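Local coordinates for protein siderophore biosynthesis lipase/esterase, putative (Aspergillus fumigatus, PDB 6GUP) that hydrolyses the ester bonds of the siderophore fusarinine C, an activity that leaves triacetylfusarinine C untouched, at residues A[164-174]-A[286-294]. Numbering follows the deposited sequence.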
ATOM      1  N   ALA A 164     -11.107  -3.126  18.979  1.00 33.79           N
ATOM      2  CA  ALA A 164      -9.927  -2.718  19.745  1.00 34.42           C
ATOM      3  C   ALA A 164      -9.480  -1.265  19.480  1.00 34.03           C
ATOM      4  O   ALA A 164      -8.324  -1.031  19.107  1.00 34.46           O
ATOM      5  CB  ALA A 164      -8.781  -3.698  19.503  1.00 35.87           C
ATOM      6  N   PRO A 165     -10.398  -0.288  19.654  1.00 32.86           N
ATOM      7  CA  PRO A 165      -9.989   1.119  19.567  1.00 32.15           C
ATOM      8  C   PRO A 165      -9.169   1.504  20.797  1.00 34.79           C
ATOM      9  O   PRO A 165      -9.721   1.684  21.886  1.00 36.95           O
ATOM     10  CB  PRO A 165     -11.320   1.876  19.514  1.00 30.73           C
ATOM     11  CG  PRO A 165     -12.291   0.982  20.195  1.00 31.11           C
ATOM     12  CD  PRO A 165     -11.844  -0.423  19.919  1.00 31.89           C
ATOM     13  N   VAL A 166      -7.857   1.614  20.605  1.00 36.50           N
ATOM     14  CA  VAL A 166      -6.896   1.733  21.696  1.00 37.32           C
ATOM     15  C   VAL A 166      -6.061   2.998  21.501  1.00 37.47           C
ATOM     16  O   VAL A 166      -5.652   3.316  20.383  1.00 36.95           O
ATOM     17  CB  VAL A 166      -5.997   0.473  21.747  1.00 39.63           C
ATOM     18  CG1 VAL A 166      -4.774   0.672  22.637  1.00 39.40           C
ATOM     19  CG2 VAL A 166      -6.809  -0.724  22.228  1.00 40.62           C
ATOM     20  N   SER A 167      -5.819   3.708  22.601  1.00 37.94           N
ATOM     21  CA  SER A 167      -4.977   4.903  22.593  1.00 39.56           C
ATOM     22  C   SER A 167      -3.509   4.523  22.399  1.00 41.33           C
ATOM     23  O   SER A 167      -2.947   3.777  23.206  1.00 41.37           O
ATOM     24  CB  SER A 167      -5.142   5.691  23.898  1.00 39.67           C
ATOM     25  OG  SER A 167      -4.161   6.708  24.022  1.00 39.66           O
ATOM     26  N   ASP A 168      -2.905   5.030  21.324  1.00 43.28           N
ATOM     27  CA  ASP A 168      -1.465   4.872  21.084  1.00 45.61           C
ATOM     28  C   ASP A 168      -0.647   5.561  22.171  1.00 44.24           C
ATOM     29  O   ASP A 168       0.384   5.040  22.598  1.00 43.84           O
ATOM     30  CB  ASP A 168      -1.063   5.437  19.715  1.00 47.90           C
ATOM     31  CG  ASP A 168      -1.540   4.578  18.556  1.00 51.98           C
ATOM     32  OD1 ASP A 168      -1.383   3.340  18.610  1.00 51.76           O
ATOM     33  OD2 ASP A 168      -2.060   5.149  17.574  1.00 55.59           O
ATOM     34  N   ARG A 169      -1.107   6.736  22.598  1.00 43.57           N
ATOM     35  CA  ARG A 169      -0.493   7.467  23.707  1.00 44.78           C
ATOM     36  C   ARG A 169      -0.413   6.606  24.970  1.00 44.83           C
ATOM     37  O   ARG A 169       0.655   6.485  25.573  1.00 45.15           O
ATOM     38  CB  ARG A 169      -1.263   8.767  23.993  1.00 46.22           C
ATOM     39  CG  ARG A 169      -1.017   9.348  25.375  1.00 49.21           C
ATOM     40  CD  ARG A 169      -1.759  10.646  25.609  1.00 53.31           C
ATOM     41  NE  ARG A 169      -1.670  10.997  27.028  1.00 55.27           N
ATOM     42  CZ  ARG A 169      -2.584  10.730  27.966  1.00 58.78           C
ATOM     43  NH1 ARG A 169      -2.346  11.108  29.222  1.00 60.69           N
ATOM     44  NH2 ARG A 169      -3.740  10.129  27.681  1.00 59.51           N
ATOM     45  N   GLU A 170      -1.544   6.026  25.363  1.00 45.08           N
ATOM     46  CA  GLU A 170      -1.598   5.161  26.548  1.00 45.01           C
ATOM     47  C   GLU A 170      -0.893   3.817  26.346  1.00 44.11           C
ATOM     48  O   GLU A 170      -0.417   3.225  27.314  1.00 44.85           O
ATOM     49  CB  GLU A 170      -3.039   4.950  27.020  1.00 44.34           C
ATOM     50  CG  GLU A 170      -3.610   6.166  27.731  1.00 44.46           C
ATOM     51  CD  GLU A 170      -4.942   5.898  28.393  1.00 45.59           C
ATOM     52  OE1 GLU A 170      -5.811   5.258  27.764  1.00 44.37           O
ATOM     53  OE2 GLU A 170      -5.131   6.347  29.543  1.00 47.03           O
ATOM     54  N   ALA A 171      -0.830   3.338  25.103  1.00 42.24           N
ATOM     55  CA  ALA A 171      -0.046   2.142  24.775  1.00 42.07           C
ATOM     56  C   ALA A 171       1.454   2.360  24.986  1.00 43.20           C
ATOM     57  O   ALA A 171       2.146   1.463  25.469  1.00 42.45           O
ATOM     58  CB  ALA A 171      -0.319   1.689  23.348  1.00 40.46           C
ATOM     59  N   ILE A 172       1.944   3.548  24.630  1.00 43.55           N
ATOM     60  CA  ILE A 172       3.350   3.909  24.848  1.00 43.84           C
ATOM     61  C   ILE A 172       3.660   4.055  26.345  1.00 46.61           C
ATOM     62  O   ILE A 172       4.711   3.603  26.802  1.00 46.47           O
ATOM     63  CB  ILE A 172       3.746   5.181  24.054  1.00 43.29           C
ATOM     64  CG1 ILE A 172       3.715   4.878  22.549  1.00 42.64           C
ATOM     65  CG2 ILE A 172       5.139   5.664  24.447  1.00 42.65           C
ATOM     66  CD1 ILE A 172       3.789   6.093  21.650  1.00 41.34           C
ATOM     67  N   GLN A 173       2.746   4.674  27.098  1.00 49.98           N
ATOM     68  CA  GLN A 173       2.846   4.748  28.569  1.00 52.35           C
ATOM     69  C   GLN A 173       2.988   3.363  29.214  1.00 51.07           C
ATOM     70  O   GLN A 173       3.751   3.188  30.166  1.00 51.67           O
ATOM     71  CB  GLN A 173       1.622   5.458  29.163  1.00 55.97           C
ATOM     72  CG  GLN A 173       1.567   6.958  28.905  1.00 58.71           C
ATOM     73  CD  GLN A 173       0.260   7.596  29.352  1.00 60.41           C
ATOM     74  OE1 GLN A 173      -0.554   6.972  30.035  1.00 60.55           O
ATOM     75  NE2 GLN A 173       0.058   8.850  28.968  1.00 60.74           N
ATOM     76  N   TRP A 174       2.246   2.395  28.680  1.00 48.94           N
ATOM     77  CA  TRP A 174       2.280   1.005  29.142  1.00 47.90           C
ATOM     78  C   TRP A 174       3.568   0.283  28.730  1.00 48.08           C
ATOM     79  O   TRP A 174       4.082  -0.544  29.487  1.00 49.48           O
ATOM     80  CB  TRP A 174       1.050   0.274  28.599  1.00 47.71           C
ATOM     81  CG  TRP A 174       0.799  -1.111  29.117  1.00 48.60           C
ATOM     82  CD1 TRP A 174       0.526  -2.207  28.365  1.00 48.82           C
ATOM     83  CD2 TRP A 174       0.765  -1.546  30.487  1.00 49.09           C
ATOM     84  NE1 TRP A 174       0.326  -3.304  29.166  1.00 49.72           N
ATOM     85  CE2 TRP A 174       0.464  -2.928  30.475  1.00 49.69           C
ATOM     86  CE3 TRP A 174       0.948  -0.904  31.720  1.00 49.70           C
ATOM     87  CZ2 TRP A 174       0.353  -3.683  31.650  1.00 49.38           C
ATOM     88  CZ3 TRP A 174       0.842  -1.657  32.891  1.00 49.98           C
ATOM     89  CH2 TRP A 174       0.546  -3.033  32.844  1.00 49.98           C
ATOM     90  N   ASP A 286      -6.235  -7.346  26.128  1.00 46.99           N
ATOM     91  CA  ASP A 286      -5.510  -6.435  25.245  1.00 46.93           C
ATOM     92  C   ASP A 286      -4.219  -6.004  25.930  1.00 48.59           C
ATOM     93  O   ASP A 286      -4.237  -5.310  26.949  1.00 47.33           O
ATOM     94  CB  ASP A 286      -6.355  -5.210  24.875  1.00 45.51           C
ATOM     95  CG  ASP A 286      -5.811  -4.461  23.670  1.00 44.84           C
ATOM     96  OD1 ASP A 286      -4.588  -4.217  23.609  1.00 44.75           O
ATOM     97  OD2 ASP A 286      -6.613  -4.101  22.784  1.00 44.67           O
ATOM     98  N   GLN A 287      -3.106  -6.437  25.350  1.00 51.19           N
ATOM     99  CA  GLN A 287      -1.774  -6.156  25.880  1.00 54.90           C
ATOM    100  C   GLN A 287      -1.310  -4.708  25.664  1.00 52.64           C
ATOM    101  O   GLN A 287      -0.341  -4.286  26.290  1.00 52.55           O
ATOM    102  CB  GLN A 287      -0.741  -7.161  25.328  1.00 59.39           C
ATOM    103  CG  GLN A 287      -0.329  -7.015  23.859  1.00 63.12           C
ATOM    104  CD  GLN A 287      -1.375  -7.478  22.851  1.00 62.57           C
ATOM    105  OE1 GLN A 287      -2.447  -7.967  23.214  1.00 59.72           O
ATOM    106  NE2 GLN A 287      -1.063  -7.317  21.571  1.00 63.54           N
ATOM    107  N   SER A 288      -1.979  -3.968  24.775  1.00 48.78           N
ATOM    108  CA  SER A 288      -1.683  -2.547  24.540  1.00 46.42           C
ATOM    109  C   SER A 288      -2.333  -1.600  25.553  1.00 42.66           C
ATOM    110  O   SER A 288      -1.904  -0.455  25.678  1.00 42.87           O
ATOM    111  CB  SER A 288      -2.119  -2.135  23.130  1.00 48.82           C
ATOM    112  OG  SER A 288      -1.454  -2.905  22.145  1.00 50.76           O
ATOM    113  N   VAL A 289      -3.360  -2.065  26.262  1.00 40.06           N
ATOM    114  CA  VAL A 289      -4.104  -1.225  27.199  1.00 39.36           C
ATOM    115  C   VAL A 289      -3.500  -1.385  28.595  1.00 42.13           C
ATOM    116  O   VAL A 289      -3.348  -2.517  29.064  1.00 42.92           O
ATOM    117  CB  VAL A 289      -5.602  -1.596  27.215  1.00 36.57           C
ATOM    118  CG1 VAL A 289      -6.379  -0.708  28.182  1.00 36.13           C
ATOM    119  CG2 VAL A 289      -6.179  -1.477  25.809  1.00 35.06           C
ATOM    120  N   PRO A 290      -3.147  -0.261  29.262  1.00 44.00           N
ATOM    121  CA  PRO A 290      -2.590  -0.363  30.618  1.00 45.72           C
ATOM    122  C   PRO A 290      -3.546  -0.997  31.626  1.00 51.04           C
ATOM    123  O   PRO A 290      -4.765  -0.842  31.512  1.00 50.57           O
ATOM    124  CB  PRO A 290      -2.292   1.091  31.017  1.00 43.66           C
ATOM    125  CG  PRO A 290      -2.418   1.909  29.787  1.00 44.10           C
ATOM    126  CD  PRO A 290      -3.175   1.128  28.763  1.00 44.18           C
ATOM    127  N   ALA A 291      -2.981  -1.697  32.607  1.00 56.02           N
ATOM    128  CA  ALA A 291      -3.759  -2.331  33.673  1.00 58.57           C
ATOM    129  C   ALA A 291      -4.446  -1.315  34.595  1.00 55.38           C
ATOM    130  O   ALA A 291      -5.436  -1.651  35.250  1.00 56.79           O
ATOM    131  CB  ALA A 291      -2.880  -3.274  34.483  1.00 63.34           C
ATOM    132  N   TRP A 292      -3.927  -0.085  34.650  1.00 51.62           N
ATOM    133  CA  TRP A 292      -4.583   1.008  35.389  1.00 50.98           C
ATOM    134  C   TRP A 292      -5.854   1.570  34.717  1.00 48.69           C
ATOM    135  O   TRP A 292      -6.602   2.311  35.357  1.00 48.40           O
ATOM    136  CB  TRP A 292      -3.589   2.139  35.724  1.00 52.32           C
ATOM    137  CG  TRP A 292      -3.053   2.950  34.561  1.00 52.22           C
ATOM    138  CD1 TRP A 292      -3.694   3.959  33.895  1.00 51.25           C
ATOM    139  CD2 TRP A 292      -1.751   2.845  33.969  1.00 52.89           C
ATOM    140  NE1 TRP A 292      -2.880   4.472  32.913  1.00 52.12           N
ATOM    141  CE2 TRP A 292      -1.681   3.809  32.937  1.00 52.47           C
ATOM    142  CE3 TRP A 292      -0.639   2.024  34.204  1.00 53.79           C
ATOM    143  CZ2 TRP A 292      -0.542   3.973  32.137  1.00 54.30           C
ATOM    144  CZ3 TRP A 292       0.497   2.189  33.409  1.00 53.96           C
ATOM    145  CH2 TRP A 292       0.534   3.156  32.387  1.00 54.47           C
ATOM    146  N   VAL A 293      -6.097   1.223  33.449  1.00 45.11           N
ATOM    147  CA  VAL A 293      -7.313   1.629  32.734  1.00 43.19           C
ATOM    148  C   VAL A 293      -8.459   0.662  33.048  1.00 42.93           C
ATOM    149  O   VAL A 293      -8.324  -0.549  32.851  1.00 43.62           O
ATOM    150  CB  VAL A 293      -7.087   1.671  31.200  1.00 42.68           C
ATOM    151  CG1 VAL A 293      -8.364   2.074  30.463  1.00 40.73           C
ATOM    152  CG2 VAL A 293      -5.955   2.629  30.850  1.00 43.44           C
ATOM    153  N   ASP A 294      -9.575   1.204  33.534  1.00 42.14           N
ATOM    154  CA  ASP A 294     -10.815   0.442  33.697  1.00 43.40           C
ATOM    155  C   ASP A 294     -11.544   0.444  32.349  1.00 41.55           C
ATOM    156  O   ASP A 294     -12.083   1.470  31.930  1.00 38.76           O
ATOM    157  CB  ASP A 294     -11.684   1.057  34.805  1.00 46.23           C
ATOM    158  CG  ASP A 294     -12.800   0.127  35.279  1.00 50.22           C
ATOM    159  OD1 ASP A 294     -13.274  -0.726  34.498  1.00 50.90           O
ATOM    160  OD2 ASP A 294     -13.216   0.263  36.449  1.00 52.60           O
TER
HETATM  161  O   HOH W   1      -3.652   2.167  25.441  1.00 40.10           O
HETATM  162  O   HOH W   2      -3.075   6.728  31.244  1.00 47.31           O
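Trp174 lays one face of its indole along the backbone from Val289 to Ala291. Pro290 CA sits 3.8 Å from the centroid of the five-membered ring, 23° off its normal, a CH-pi contact, while Ala291 CB meets Trp174 CH2. CG anti to the backbone N (chi1 -172°) swings the indole off the helix and over Pro290. Trp292 approaches the rim, its CZ3 3.6 Å from Trp174 CE3, the two six-membered rings steeply inclined at 79°. A water joins the segments here, accepting from Trp292 NE1 and donating to Gln173 OE1 and to Glu170 OE2, which is also hydrogen-bonded to Ser254 OG. Ala171 CA lies 3.3 Å from Ser288 O in a CA-H...O contact, and a second water donates to both Ser288 O and Ser167 O. In this alpha/beta-hydrolase the two segments follow adjacent parallel strands, 159-163 and 278-283, and Asp286 is probably the acid of a Ser123-His327-Asp286 catalytic triad. Val166 CG2 packs 3.4 Å from Asp286 OD2, the oxygen hydrogen-bonded to His327 ND1, and 3.7 Å from Val289 CG2. The other carboxylate oxygen, Asp286 OD1, accepts from Ser288 N at 2.9 Å, an Asx turn. Ser167 OG caps helix 168-178, accepting from Glu170 N.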